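Local coordinates for class II aldolase/adducin domain protein (Pseudomonas syringae pv. phaseolicola 1448A, PDB 3OCR), which is of unknown function but has the fold of class II aldolases and adducins, and may act as a lyase or, like adducin, bind actin filaments, at residues K48-H53 with T128-G133; S113-A118 with E173-D178; A124-H129 with H201-L206; S137-G142 with I215-Q220; V157-Y162 with V184-N189. All coordinates share one frame; numbering follows the deposited sequence. Where two conformers were deposited one is given.

Interaction 1. Residues K48-H53 with T128-G133; sequences KRWTDH and THTRDG
The imidazole of His129 is met at its edge by the carboxylate of Asp52, while the indole of Trp50 carries Lys48 CB over one face, 3.4 Å above the ring plane and offset toward the rim. His129 ND1 donates to Asp52 OD2 over 3.0 Å in a nearly straight bond (165°), a His-carboxylate hydrogen bond. OD2 lies in the ring plane and offers its anti lone pair, the carboxylate being turned 46° from the imidazole. ND1 carries the proton of this bond, and the carboxylate would probably make the ring more electron-rich. Asp52 OD2 has a second partner, His149 NE2 of the second subunit, whose ring also meets His129.

Trp50 contributes a greasy flank: Thr130 CG2 lies 3.6 Å from Trp50 CA and runs beside the tryptophan side chain, pointing the same way. The hydroxyl of Thr130 serves the other side, its OG1 taking the amide of Gly133 as the N-cap bond of helix 131-137 and also pairing with Glu210. One water joins Trp50 O to His129 N. The contact thus sets the loop after helix 29-47 against the turn between strand 124-128 and helix 131-137, with helix 199-219 touching Trp50 and Thr128 through Leu206.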
# COMPACT_ATOMS: atom_id res chain seq x y z
N LYS A 48 13.26 0.77 -0.46
CA LYS A 48 12.33 -0.29 -0.85
C LYS A 48 11.48 -0.79 0.30
O LYS A 48 10.70 -1.73 0.13
CB LYS A 48 13.09 -1.49 -1.44
CG LYS A 48 13.97 -1.18 -2.65
CD LYS A 48 13.18 -0.55 -3.76
CE LYS A 48 14.01 -0.42 -5.02
NZ LYS A 48 13.18 0.10 -6.13
N ARG A 49 11.63 -0.17 1.47
CA ARG A 49 10.84 -0.51 2.66
C ARG A 49 11.02 -1.96 3.12
O ARG A 49 10.04 -2.64 3.45
CB ARG A 49 9.35 -0.17 2.45
CG ARG A 49 9.06 1.31 2.22
CD ARG A 49 7.57 1.55 1.95
NE ARG A 49 7.20 2.95 2.15
CZ ARG A 49 7.13 3.87 1.17
NH1 ARG A 49 7.39 3.54 -0.09
NH2 ARG A 49 6.78 5.12 1.47
N TRP A 50 12.26 -2.46 3.14
CA TRP A 50 12.53 -3.81 3.63
C TRP A 50 12.95 -3.79 5.10
O TRP A 50 13.68 -4.66 5.55
CB TRP A 50 13.62 -4.52 2.81
CG TRP A 50 13.35 -4.65 1.33
CD1 TRP A 50 12.14 -4.72 0.71
CD2 TRP A 50 14.33 -4.74 0.29
NE1 TRP A 50 12.30 -4.85 -0.65
CE2 TRP A 50 13.63 -4.86 -0.94
CE3 TRP A 50 15.73 -4.73 0.27
CZ2 TRP A 50 14.29 -4.96 -2.18
CZ3 TRP A 50 16.39 -4.83 -0.96
CH2 TRP A 50 15.66 -4.94 -2.17
N THR A 51 12.52 -2.77 5.85
CA THR A 51 13.09 -2.50 7.17
C THR A 51 12.11 -2.85 8.28
O THR A 51 10.92 -2.90 8.06
CB THR A 51 13.43 -1.02 7.37
OG1 THR A 51 12.24 -0.24 7.16
CG2 THR A 51 14.52 -0.57 6.44
N ASP A 52 12.66 -3.04 9.48
CA ASP A 52 11.89 -3.28 10.67
C ASP A 52 12.52 -2.37 11.75
O ASP A 52 13.18 -2.82 12.69
CB ASP A 52 11.91 -4.79 11.00
CG ASP A 52 11.32 -5.13 12.35
OD1 ASP A 52 10.43 -4.39 12.82
OD2 ASP A 52 11.74 -6.15 12.94
N HIS A 53 12.32 -1.06 11.55
CA HIS A 53 12.83 -0.03 12.45
C HIS A 53 14.34 -0.23 12.64
O HIS A 53 15.08 -0.26 11.67
CB HIS A 53 12.07 -0.04 13.79
CG HIS A 53 12.26 1.21 14.61
ND1 HIS A 53 12.13 2.48 14.08
CD2 HIS A 53 12.56 1.37 15.92
CE1 HIS A 53 12.36 3.37 15.03
NE2 HIS A 53 12.62 2.72 16.16
N THR A 128 16.19 -9.98 6.59
CA THR A 128 15.07 -9.00 6.68
C THR A 128 13.83 -9.53 7.37
O THR A 128 13.61 -10.76 7.46
CB THR A 128 14.63 -8.42 5.29
OG1 THR A 128 14.21 -9.49 4.45
CG2 THR A 128 15.75 -7.64 4.56
N HIS A 129 13.03 -8.57 7.87
CA HIS A 129 11.74 -8.85 8.49
C HIS A 129 10.66 -8.05 7.80
O HIS A 129 10.14 -7.10 8.39
CB HIS A 129 11.73 -8.41 9.95
CG HIS A 129 12.54 -9.26 10.88
ND1 HIS A 129 12.81 -8.86 12.17
CD2 HIS A 129 13.13 -10.47 10.72
CE1 HIS A 129 13.54 -9.79 12.77
NE2 HIS A 129 13.75 -10.77 11.91
N THR A 130 10.31 -8.39 6.58
CA THR A 130 9.30 -7.66 5.84
C THR A 130 7.96 -8.33 6.03
O THR A 130 7.91 -9.52 6.34
CB THR A 130 9.60 -7.67 4.30
OG1 THR A 130 9.57 -9.03 3.80
CG2 THR A 130 10.95 -7.01 4.02
N ARG A 131 6.88 -7.57 5.82
CA ARG A 131 5.52 -8.10 5.88
C ARG A 131 5.35 -9.40 5.08
O ARG A 131 4.89 -10.42 5.61
CB ARG A 131 4.54 -7.03 5.38
CG ARG A 131 3.10 -7.46 5.27
CD ARG A 131 2.32 -6.49 4.37
NE ARG A 131 2.87 -6.48 3.01
CZ ARG A 131 3.22 -5.39 2.34
NH1 ARG A 131 3.08 -4.19 2.88
NH2 ARG A 131 3.71 -5.51 1.10
N ASP A 132 5.71 -9.37 3.80
CA ASP A 132 5.43 -10.53 2.94
C ASP A 132 6.47 -11.66 3.03
O ASP A 132 6.12 -12.85 2.91
CB ASP A 132 5.19 -10.09 1.49
CG ASP A 132 3.95 -9.20 1.34
OD1 ASP A 132 3.07 -9.20 2.24
OD2 ASP A 132 3.88 -8.47 0.34
N GLY A 133 7.72 -11.30 3.29
CA GLY A 133 8.78 -12.29 3.61
C GLY A 133 8.47 -13.13 4.85
O GLY A 133 8.53 -14.39 4.82
O HOH W 1 14.07 -5.97 7.94

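Interaction 2. Residues S113-A118 with E173-D178; sequences SAIHAA and ERLVAD
Two helix segments, 113-118 and 173-178, cross at -53° with axes 9.8 Å apart at closest, and Ile115 and Val176 bring their CA atoms nearest. This is helix-to-helix packing within one layer of an alpha/beta fold: helices 110-118 and 169-179 lie on the same face of the mixed sheet, the first over Val125, the second over Met185 and Leu187. No hydrogen bond joins the two segments, and the side chains that meet are all apolar.

Small residues on one helix suit branched ones on the other. Ala114 and Ala118, one turn apart, give the first helix a shallow surface that Val176 can approach. Ile115, with CG1 anti to the carbonyl carbon (chi1 -54°), swings CD1 across to the partner, where it meets Leu175 CG at 3.9 Å; the two side chains cross at about a right angle. Leu175, its CG anti to the backbone N, also brings CD2 to 4.3 Å from Ala114 CB. Ile115 and Leu175 are buried, in keeping with their place next to the sheet, whereas Ala118 lies toward solvent. Val176 spreads its two methyls over the alanines: CG1 sits 3.6 Å from Ala118 CB, and CG2 lies 3.8 Å from Ala114 O.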
# COMPACT_ATOMS: atom_id res chain seq x y z
N SER A 113 27.54 -13.88 12.13
CA SER A 113 28.76 -14.56 12.55
C SER A 113 28.72 -16.07 12.25
O SER A 113 29.67 -16.63 11.71
CB SER A 113 28.96 -14.35 14.05
OG SER A 113 30.16 -14.97 14.44
N ALA A 114 27.62 -16.72 12.60
CA ALA A 114 27.49 -18.17 12.35
C ALA A 114 27.64 -18.50 10.86
O ALA A 114 28.36 -19.44 10.49
CB ALA A 114 26.15 -18.70 12.88
N ILE A 115 26.96 -17.74 10.01
CA ILE A 115 27.01 -17.99 8.57
C ILE A 115 28.37 -17.65 7.95
O ILE A 115 28.94 -18.47 7.24
CB ILE A 115 25.84 -17.30 7.78
CG1 ILE A 115 24.47 -17.68 8.35
CG2 ILE A 115 25.91 -17.66 6.29
CD1 ILE A 115 24.17 -19.21 8.45
N HIS A 116 28.89 -16.44 8.23
CA HIS A 116 30.22 -16.04 7.74
C HIS A 116 31.35 -17.03 8.11
O HIS A 116 32.28 -17.27 7.32
CB HIS A 116 30.59 -14.62 8.22
CG HIS A 116 29.96 -13.52 7.42
ND1 HIS A 116 30.20 -13.35 6.07
CD2 HIS A 116 29.12 -12.53 7.77
CE1 HIS A 116 29.53 -12.31 5.63
NE2 HIS A 116 28.85 -11.80 6.64
N ALA A 117 31.29 -17.58 9.31
CA ALA A 117 32.31 -18.51 9.75
C ALA A 117 32.21 -19.82 8.97
O ALA A 117 33.22 -20.39 8.55
CB ALA A 117 32.19 -18.77 11.24
N ALA A 118 30.98 -20.28 8.76
CA ALA A 118 30.73 -21.56 8.09
C ALA A 118 30.93 -21.53 6.58
O ALA A 118 31.21 -22.56 5.96
CB ALA A 118 29.33 -22.05 8.40
N GLU A 173 24.27 -24.58 15.09
CA GLU A 173 24.68 -25.77 14.35
C GLU A 173 23.61 -26.15 13.31
O GLU A 173 23.94 -26.40 12.15
CB GLU A 173 24.92 -26.96 15.29
CG GLU A 173 25.95 -26.75 16.40
CD GLU A 173 25.73 -27.65 17.64
OE1 GLU A 173 24.71 -28.39 17.71
OE2 GLU A 173 26.57 -27.63 18.56
N ARG A 174 22.35 -26.17 13.74
CA ARG A 174 21.24 -26.54 12.86
C ARG A 174 21.06 -25.54 11.73
O ARG A 174 20.73 -25.92 10.60
CB ARG A 174 19.94 -26.70 13.66
CG ARG A 174 19.79 -28.07 14.34
CD ARG A 174 18.39 -28.24 14.95
NE ARG A 174 18.24 -27.42 16.16
CZ ARG A 174 18.26 -27.87 17.41
NH1 ARG A 174 18.40 -29.18 17.66
NH2 ARG A 174 18.12 -27.02 18.41
N LEU A 175 21.30 -24.26 12.03
CA LEU A 175 21.17 -23.18 11.04
C LEU A 175 22.14 -23.39 9.89
O LEU A 175 21.76 -23.23 8.72
CB LEU A 175 21.40 -21.83 11.70
CG LEU A 175 21.49 -20.56 10.87
CD1 LEU A 175 20.11 -20.13 10.37
CD2 LEU A 175 22.10 -19.46 11.74
N VAL A 176 23.39 -23.72 10.23
CA VAL A 176 24.43 -23.98 9.24
C VAL A 176 24.11 -25.28 8.47
O VAL A 176 24.19 -25.32 7.24
CB VAL A 176 25.85 -24.00 9.90
CG1 VAL A 176 26.90 -24.58 8.96
CG2 VAL A 176 26.26 -22.58 10.36
N ALA A 177 23.71 -26.33 9.20
CA ALA A 177 23.31 -27.58 8.56
C ALA A 177 22.14 -27.40 7.60
O ALA A 177 22.17 -27.94 6.49
CB ALA A 177 22.98 -28.65 9.62
N ASP A 178 21.14 -26.61 8.01
CA ASP A 178 19.99 -26.31 7.16
C ASP A 178 20.39 -25.54 5.90
O ASP A 178 19.92 -25.86 4.81
CB ASP A 178 18.94 -25.51 7.95
CG ASP A 178 18.25 -26.32 9.04
OD1 ASP A 178 18.17 -27.56 8.97
OD2 ASP A 178 17.79 -25.68 10.01

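Interaction 3. Residues A124-H129 with H201-L206; sequences AVLHTH and HAIQQL
Ala124 opens strand 124-128 with its methyl directed at the helix, 4.0 Å from Ala202 CB; two alanines let the backbones come close here, with CA atoms 6.3 Å apart. Val125 turns the other way, to Ile115 and His116 of helix 110-118. Leu126 carries most of the contact. Its CG is anti to the carbonyl carbon (chi1 -48°) and its chain continues extended, so that Leu126 CD1 lies against one turn of the helix, among Ala202, Ile203 and Leu206. A branched leucine reaches all three, and the small Ala202 lets it come close. Leu126 CD1 is 3.5 Å from Ile203 CD1. His127 points away again, and its ND1 bonds to Leu192 O. Thr128 meets Leu206 tip to tip, with CG2 3.8 Å from Leu206 CD2, while Phe58 packs beside both.

The strand and helix run at 29° to each other, their axes 8.4 Å apart, and all the touching residues are buried near the centre of the chain. This is a helix laid on a sheet, as in the alpha/beta/alpha layers of the class II aldolase family; His127-Thr128-His129, at the end of the strand and just beyond, resembles the His-X-His that supplies metal ligands in active aldolases of that family.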
# COMPACT_ATOMS: atom_id res chain seq x y z
N ALA A 124 28.72 -11.52 1.90
CA ALA A 124 27.65 -10.66 2.43
C ALA A 124 26.50 -11.51 2.89
O ALA A 124 26.18 -12.50 2.23
CB ALA A 124 27.18 -9.67 1.39
N VAL A 125 25.90 -11.13 4.02
CA VAL A 125 24.75 -11.86 4.58
C VAL A 125 23.69 -10.84 4.97
O VAL A 125 23.94 -9.95 5.80
CB VAL A 125 25.13 -12.75 5.79
CG1 VAL A 125 23.88 -13.48 6.36
CG2 VAL A 125 26.23 -13.78 5.39
N LEU A 126 22.52 -10.97 4.36
CA LEU A 126 21.39 -10.07 4.59
C LEU A 126 20.25 -10.76 5.29
O LEU A 126 19.84 -11.86 4.91
CB LEU A 126 20.88 -9.55 3.25
CG LEU A 126 21.93 -9.01 2.27
CD1 LEU A 126 21.28 -8.57 0.96
CD2 LEU A 126 22.77 -7.88 2.85
N HIS A 127 19.68 -10.10 6.28
CA HIS A 127 18.52 -10.68 6.91
C HIS A 127 17.41 -9.64 7.01
O HIS A 127 17.67 -8.52 7.42
CB HIS A 127 18.89 -11.22 8.30
CG HIS A 127 17.70 -11.59 9.12
ND1 HIS A 127 16.75 -12.49 8.68
CD2 HIS A 127 17.28 -11.15 10.33
CE1 HIS A 127 15.81 -12.60 9.60
NE2 HIS A 127 16.11 -11.81 10.61
N THR A 128 16.19 -9.98 6.59
CA THR A 128 15.07 -9.00 6.68
C THR A 128 13.83 -9.53 7.37
O THR A 128 13.61 -10.76 7.46
CB THR A 128 14.63 -8.42 5.29
OG1 THR A 128 14.21 -9.49 4.45
CG2 THR A 128 15.75 -7.64 4.56
N HIS A 129 13.03 -8.57 7.87
CA HIS A 129 11.74 -8.85 8.49
C HIS A 129 10.66 -8.05 7.80
O HIS A 129 10.14 -7.10 8.39
CB HIS A 129 11.73 -8.41 9.95
CG HIS A 129 12.54 -9.26 10.88
ND1 HIS A 129 12.81 -8.86 12.17
CD2 HIS A 129 13.13 -10.47 10.72
CE1 HIS A 129 13.54 -9.79 12.77
NE2 HIS A 129 13.75 -10.77 11.91
N HIS A 201 25.53 -9.23 -5.26
CA HIS A 201 24.90 -10.53 -5.47
C HIS A 201 23.81 -10.84 -4.41
O HIS A 201 22.71 -11.30 -4.75
CB HIS A 201 25.99 -11.62 -5.51
CG HIS A 201 25.45 -13.01 -5.66
ND1 HIS A 201 26.06 -14.11 -5.09
CD2 HIS A 201 24.35 -13.48 -6.30
CE1 HIS A 201 25.36 -15.20 -5.38
NE2 HIS A 201 24.32 -14.84 -6.10
N ALA A 202 24.13 -10.59 -3.14
CA ALA A 202 23.20 -10.79 -2.03
C ALA A 202 21.96 -9.92 -2.19
O ALA A 202 20.84 -10.38 -1.97
CB ALA A 202 23.90 -10.53 -0.66
N ILE A 203 22.16 -8.67 -2.57
CA ILE A 203 21.06 -7.76 -2.73
C ILE A 203 20.17 -8.14 -3.92
O ILE A 203 18.94 -7.94 -3.85
CB ILE A 203 21.59 -6.29 -2.91
CG1 ILE A 203 21.93 -5.69 -1.54
CG2 ILE A 203 20.57 -5.45 -3.63
CD1 ILE A 203 20.73 -5.43 -0.57
N GLN A 204 20.76 -8.66 -5.01
CA GLN A 204 19.96 -9.05 -6.16
C GLN A 204 19.05 -10.19 -5.75
O GLN A 204 17.87 -10.17 -6.05
CB GLN A 204 20.79 -9.49 -7.38
CG GLN A 204 19.89 -9.81 -8.62
CD GLN A 204 20.66 -10.14 -9.89
OE1 GLN A 204 21.78 -10.62 -9.86
NE2 GLN A 204 20.04 -9.88 -11.04
N GLN A 205 19.60 -11.18 -5.05
CA GLN A 205 18.81 -12.32 -4.59
C GLN A 205 17.70 -11.87 -3.62
O GLN A 205 16.58 -12.39 -3.67
CB GLN A 205 19.71 -13.34 -3.90
CG GLN A 205 20.82 -13.93 -4.80
CD GLN A 205 21.22 -15.30 -4.32
OE1 GLN A 205 20.74 -16.31 -4.84
NE2 GLN A 205 22.08 -15.35 -3.32
N LEU A 206 18.02 -10.92 -2.73
CA LEU A 206 17.03 -10.46 -1.74
C LEU A 206 15.86 -9.71 -2.41
O LEU A 206 14.69 -9.98 -2.11
CB LEU A 206 17.68 -9.59 -0.65
CG LEU A 206 16.73 -8.98 0.40
CD1 LEU A 206 16.13 -10.05 1.28
CD2 LEU A 206 17.49 -7.90 1.23

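Interaction 4. Residues S137-G142 with I215-Q220; sequences SAQKDG and IQIAAQ
Gln139 sets out toward helix 199-219 from CB, with CG anti to the carbonyl carbon (chi1 -57°), and stays extended beyond CG, so CB and CG act as a straight spacer and the amide does the touching. Gln139 CD comes within 3.6 Å of Gln220 OE1. Gln139 OE1 is gripped by two donors: Gln216 NE2 at 2.9 Å, in a bent bond, and Gln220 NE2 at 3.0 Å, both standing above the plane of the carbonyl. Gln139 NE2 donates almost straight (167°) to Gln220 OE1 at 2.8 Å, while Ile217 CD1 lies 3.9 Å from Gln139 NE2. The amides of Gln139 and Gln220 therefore exchange two hydrogen bonds tip to tip, though their planes are 56° apart. Glutamine fits because its amide gives and accepts at once; Gly142 O, which can only accept, calls for Gln216 NE2, and this in turn calls for Gln139 OE1.

Gln216 spends both protons of NE2, the second on Gly142 O at 3.0 Å, and its OE1 takes Leu144 N. Gly142, whose amide closes the type I turn from Gln139, has a positive phi that favours glycine. These buried polar groups are satisfied by one another and by neighbours: Gln139 NE2 also bonds to Ala219 O of the second subunit, and Gln220 NE2 to Asn224 OD1. The contact thus ties the loop between helices 131-137 and 148-151 to the C-terminal end of helix 199-219, with Ile217 lying on helix 131-137 and neighbouring subunits packing against both segments.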
# COMPACT_ATOMS: atom_id res chain seq x y z
N SER A 137 7.30 -16.99 5.11
CA SER A 137 7.97 -17.77 6.16
C SER A 137 6.99 -18.55 7.03
O SER A 137 7.29 -19.66 7.45
CB SER A 137 8.81 -16.88 7.09
OG SER A 137 9.62 -15.98 6.35
N ALA A 138 5.82 -17.95 7.30
CA ALA A 138 4.87 -18.51 8.27
C ALA A 138 3.97 -19.61 7.71
O ALA A 138 3.10 -20.13 8.43
CB ALA A 138 4.01 -17.39 8.85
N GLN A 139 4.16 -19.97 6.44
CA GLN A 139 3.28 -20.95 5.78
C GLN A 139 3.93 -22.33 5.57
O GLN A 139 5.10 -22.42 5.18
CB GLN A 139 2.79 -20.40 4.42
CG GLN A 139 2.06 -19.05 4.55
CD GLN A 139 1.65 -18.45 3.22
OE1 GLN A 139 2.02 -18.92 2.14
NE2 GLN A 139 0.93 -17.34 3.31
N LYS A 140 3.14 -23.41 5.76
CA LYS A 140 3.65 -24.77 5.70
C LYS A 140 4.47 -25.05 4.46
O LYS A 140 5.59 -25.58 4.56
CB LYS A 140 2.49 -25.81 5.79
CG LYS A 140 1.74 -25.75 7.09
CD LYS A 140 0.64 -26.85 7.12
CE LYS A 140 -0.28 -26.66 8.33
NZ LYS A 140 0.47 -26.47 9.62
N ASP A 141 3.93 -24.71 3.30
CA ASP A 141 4.59 -25.01 2.05
C ASP A 141 5.55 -23.90 1.62
O ASP A 141 6.13 -23.95 0.54
CB ASP A 141 3.55 -25.25 0.96
CG ASP A 141 2.73 -26.53 1.20
OD1 ASP A 141 3.23 -27.46 1.85
OD2 ASP A 141 1.58 -26.60 0.72
N GLY A 142 5.71 -22.89 2.46
CA GLY A 142 6.69 -21.83 2.16
C GLY A 142 6.48 -21.25 0.78
O GLY A 142 5.35 -21.01 0.37
N ILE A 215 4.20 -11.26 -4.48
CA ILE A 215 3.35 -11.77 -5.50
C ILE A 215 2.59 -12.96 -4.88
O ILE A 215 1.40 -13.13 -5.14
CB ILE A 215 4.20 -12.29 -6.71
CG1 ILE A 215 4.73 -11.15 -7.57
CG2 ILE A 215 3.37 -13.27 -7.55
CD1 ILE A 215 5.97 -11.56 -8.40
N GLN A 216 3.27 -13.76 -4.06
CA GLN A 216 2.60 -14.99 -3.50
C GLN A 216 1.39 -14.65 -2.60
O GLN A 216 0.35 -15.33 -2.63
CB GLN A 216 3.55 -15.78 -2.62
CG GLN A 216 2.83 -17.10 -2.00
CD GLN A 216 3.84 -18.12 -1.48
OE1 GLN A 216 4.83 -18.42 -2.16
NE2 GLN A 216 3.61 -18.64 -0.29
N ILE A 217 1.58 -13.62 -1.78
CA ILE A 217 0.57 -13.20 -0.82
C ILE A 217 -0.70 -12.75 -1.59
O ILE A 217 -1.80 -13.16 -1.24
CB ILE A 217 1.08 -12.06 0.12
CG1 ILE A 217 2.23 -12.56 1.02
CG2 ILE A 217 -0.07 -11.49 1.03
CD1 ILE A 217 1.99 -13.96 1.64
N ALA A 218 -0.50 -11.97 -2.66
CA ALA A 218 -1.64 -11.59 -3.57
C ALA A 218 -2.26 -12.82 -4.26
O ALA A 218 -3.51 -13.02 -4.21
CB ALA A 218 -1.18 -10.58 -4.60
N ALA A 219 -1.41 -13.64 -4.87
CA ALA A 219 -1.85 -14.82 -5.67
C ALA A 219 -2.77 -15.74 -4.90
O ALA A 219 -3.80 -16.23 -5.42
CB ALA A 219 -0.60 -15.61 -6.18
N GLN A 220 -2.39 -15.96 -3.65
CA GLN A 220 -3.07 -16.94 -2.80
C GLN A 220 -4.30 -16.37 -2.03
O GLN A 220 -4.91 -17.07 -1.20
CB GLN A 220 -2.05 -17.60 -1.86
CG GLN A 220 -1.74 -16.74 -0.64
CD GLN A 220 -0.47 -17.16 0.12
OE1 GLN A 220 0.15 -16.32 0.78
NE2 GLN A 220 -0.10 -18.45 0.05

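Interaction 5. Residues V157-Y162 with V184-N189; sequences VAYHGY and VMILRN
This is a pairing of two parallel strands, 157-160 at one margin of the chain's mixed sheet and 184-187 next to it. Hydrogen bonds step from strand to strand in the parallel manner: Ala158 N gives to Val184 O at 2.8 Å, Ile186 N to Ala158 O at 2.7 Å and His160 N to Ile186 O at 3.1 Å. Arg188 N to His160 O, at 2.9 Å, carries the pattern just past the strands, where one water spans His160 O and Arg188 O and another joins Tyr162 N to Asn189 OD1.

Val157, Tyr159, Val184 and Ile186 share one face. Val157 CG1 lies 3.8 Å from Ile186 CG1, and Tyr159 runs beside Ile186, its hydroxyl bonded to Leu143 N. The extended chain of Arg188 brings its guanidinium across the tyrosine, so that Tyr159 CD2 lies over the centre of the guanidinium face, 3.7 Å from Arg188 CZ, with the two planes 23° apart. Ala158, His160, selenomethionine Met185 and Leu187 occupy the other face, where His160 CB is 3.8 Å from Met185 SE. Small Ala158 leaves the selenomethionine side chain its place, and His160 is held by Asp178 and Glu171. Helix 169-179 covers this face through Leu175, completing the beta-alpha-beta crossover of strand 157-160, helix 169-179 and strand 184-187.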
# COMPACT_ATOMS: atom_id res chain seq x y z
N VAL A 157 16.53 -22.72 -2.19
CA VAL A 157 16.05 -22.18 -0.93
C VAL A 157 16.15 -23.20 0.18
O VAL A 157 15.61 -24.32 0.06
CB VAL A 157 14.59 -21.62 -1.06
CG1 VAL A 157 14.15 -20.98 0.26
CG2 VAL A 157 14.52 -20.63 -2.22
N ALA A 158 16.84 -22.81 1.26
CA ALA A 158 16.89 -23.60 2.48
C ALA A 158 15.77 -23.17 3.42
O ALA A 158 15.34 -22.02 3.38
CB ALA A 158 18.25 -23.47 3.16
N TYR A 159 15.29 -24.10 4.26
CA TYR A 159 14.38 -23.74 5.36
C TYR A 159 14.96 -24.07 6.74
O TYR A 159 15.62 -25.12 6.93
CB TYR A 159 13.02 -24.43 5.20
CG TYR A 159 12.24 -23.91 4.05
CD1 TYR A 159 12.51 -24.34 2.74
CD2 TYR A 159 11.23 -22.97 4.24
CE1 TYR A 159 11.80 -23.84 1.66
CE2 TYR A 159 10.50 -22.47 3.16
CZ TYR A 159 10.79 -22.91 1.88
OH TYR A 159 10.07 -22.41 0.82
N HIS A 160 14.68 -23.20 7.70
CA HIS A 160 15.15 -23.35 9.07
C HIS A 160 13.95 -23.12 10.01
O HIS A 160 13.35 -22.03 10.02
CB HIS A 160 16.31 -22.36 9.34
CG HIS A 160 16.78 -22.34 10.77
ND1 HIS A 160 17.54 -23.35 11.32
CD2 HIS A 160 16.59 -21.43 11.76
CE1 HIS A 160 17.79 -23.08 12.58
NE2 HIS A 160 17.24 -21.91 12.87
N GLY A 161 13.57 -24.17 10.74
CA GLY A 161 12.52 -24.13 11.77
C GLY A 161 12.80 -23.12 12.88
O GLY A 161 13.93 -22.99 13.32
N TYR A 162 11.76 -22.42 13.34
CA TYR A 162 11.89 -21.36 14.33
C TYR A 162 12.22 -21.90 15.73
O TYR A 162 11.55 -22.82 16.23
CB TYR A 162 10.62 -20.51 14.41
CG TYR A 162 10.82 -19.23 15.22
CD1 TYR A 162 11.80 -18.30 14.86
CD2 TYR A 162 10.05 -18.97 16.37
CE1 TYR A 162 11.99 -17.11 15.61
CE2 TYR A 162 10.24 -17.81 17.12
CZ TYR A 162 11.21 -16.88 16.72
OH TYR A 162 11.39 -15.75 17.50
N VAL A 184 20.36 -18.88 -0.03
CA VAL A 184 19.04 -18.27 0.26
C VAL A 184 18.35 -19.17 1.27
O VAL A 184 18.32 -20.40 1.08
CB VAL A 184 18.15 -18.22 -1.00
CG1 VAL A 184 16.82 -17.57 -0.66
CG2 VAL A 184 18.84 -17.48 -2.17
N MSE A 185 17.80 -18.57 2.33
CA MSE A 185 17.13 -19.32 3.38
C MSE A 185 15.85 -18.61 3.85
O MSE A 185 15.78 -17.37 4.01
CB MSE A 185 18.04 -19.58 4.58
CG MSE A 185 17.47 -20.67 5.59
SE MSE A 185 18.87 -21.58 6.64
CE MSE A 185 19.85 -19.90 6.90
N ILE A 186 14.83 -19.42 4.06
CA ILE A 186 13.65 -18.89 4.68
C ILE A 186 13.70 -19.33 6.14
O ILE A 186 13.71 -20.54 6.47
CB ILE A 186 12.35 -19.29 3.90
CG1 ILE A 186 12.31 -18.56 2.56
CG2 ILE A 186 11.09 -18.99 4.72
CD1 ILE A 186 11.12 -18.96 1.62
N LEU A 187 13.76 -18.34 7.02
CA LEU A 187 13.75 -18.60 8.45
C LEU A 187 12.28 -18.65 8.85
O LEU A 187 11.61 -17.63 8.92
CB LEU A 187 14.51 -17.48 9.20
CG LEU A 187 15.94 -17.23 8.73
CD1 LEU A 187 16.42 -15.86 9.17
CD2 LEU A 187 16.91 -18.33 9.20
N ARG A 188 11.75 -19.87 9.02
CA ARG A 188 10.33 -20.03 9.25
C ARG A 188 9.86 -19.21 10.45
O ARG A 188 10.55 -19.14 11.49
CB ARG A 188 9.95 -21.53 9.46
CG ARG A 188 10.17 -22.45 8.27
CD ARG A 188 9.48 -23.78 8.59
NE ARG A 188 9.89 -24.87 7.71
CZ ARG A 188 9.30 -25.18 6.56
NH1 ARG A 188 8.27 -24.47 6.10
NH2 ARG A 188 9.76 -26.21 5.85
N ASN A 189 8.68 -18.61 10.29
CA ASN A 189 8.03 -17.71 11.24
C ASN A 189 8.93 -16.56 11.63
O ASN A 189 8.84 -16.04 12.73
CB ASN A 189 7.63 -18.46 12.50
CG ASN A 189 6.76 -19.67 12.19
OD1 ASN A 189 7.26 -20.79 12.22
ND2 ASN A 189 5.48 -19.45 11.86
O HOH W 2 13.18 -19.86 11.75
O HOH W 3 9.12 -23.05 12.48

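How the interactions relate
Interactions 1 and 3 share Thr128 and His129, their centres about 12 Å apart. Interaction 2 covers the face of the sheet opposite the helix of interaction 3, and meets interaction 5 where Leu175 CD1 lies 3.5 Å from Met185 CE. Interactions 3 and 5 reach the same sheet, His127 CE1 lying 3.3 Å from Leu187 CD1. Interactions 4 and 5 adjoin at Lys140 and Arg188, while 2 and 4, centres about 26 Å apart, are the most distant pair. Interactions 1, 4 and 5 all reach the second subunit. His127 and His129, at interactions 1 and 3, with His190 beside them, would be consistent with an aldolase-like metal site.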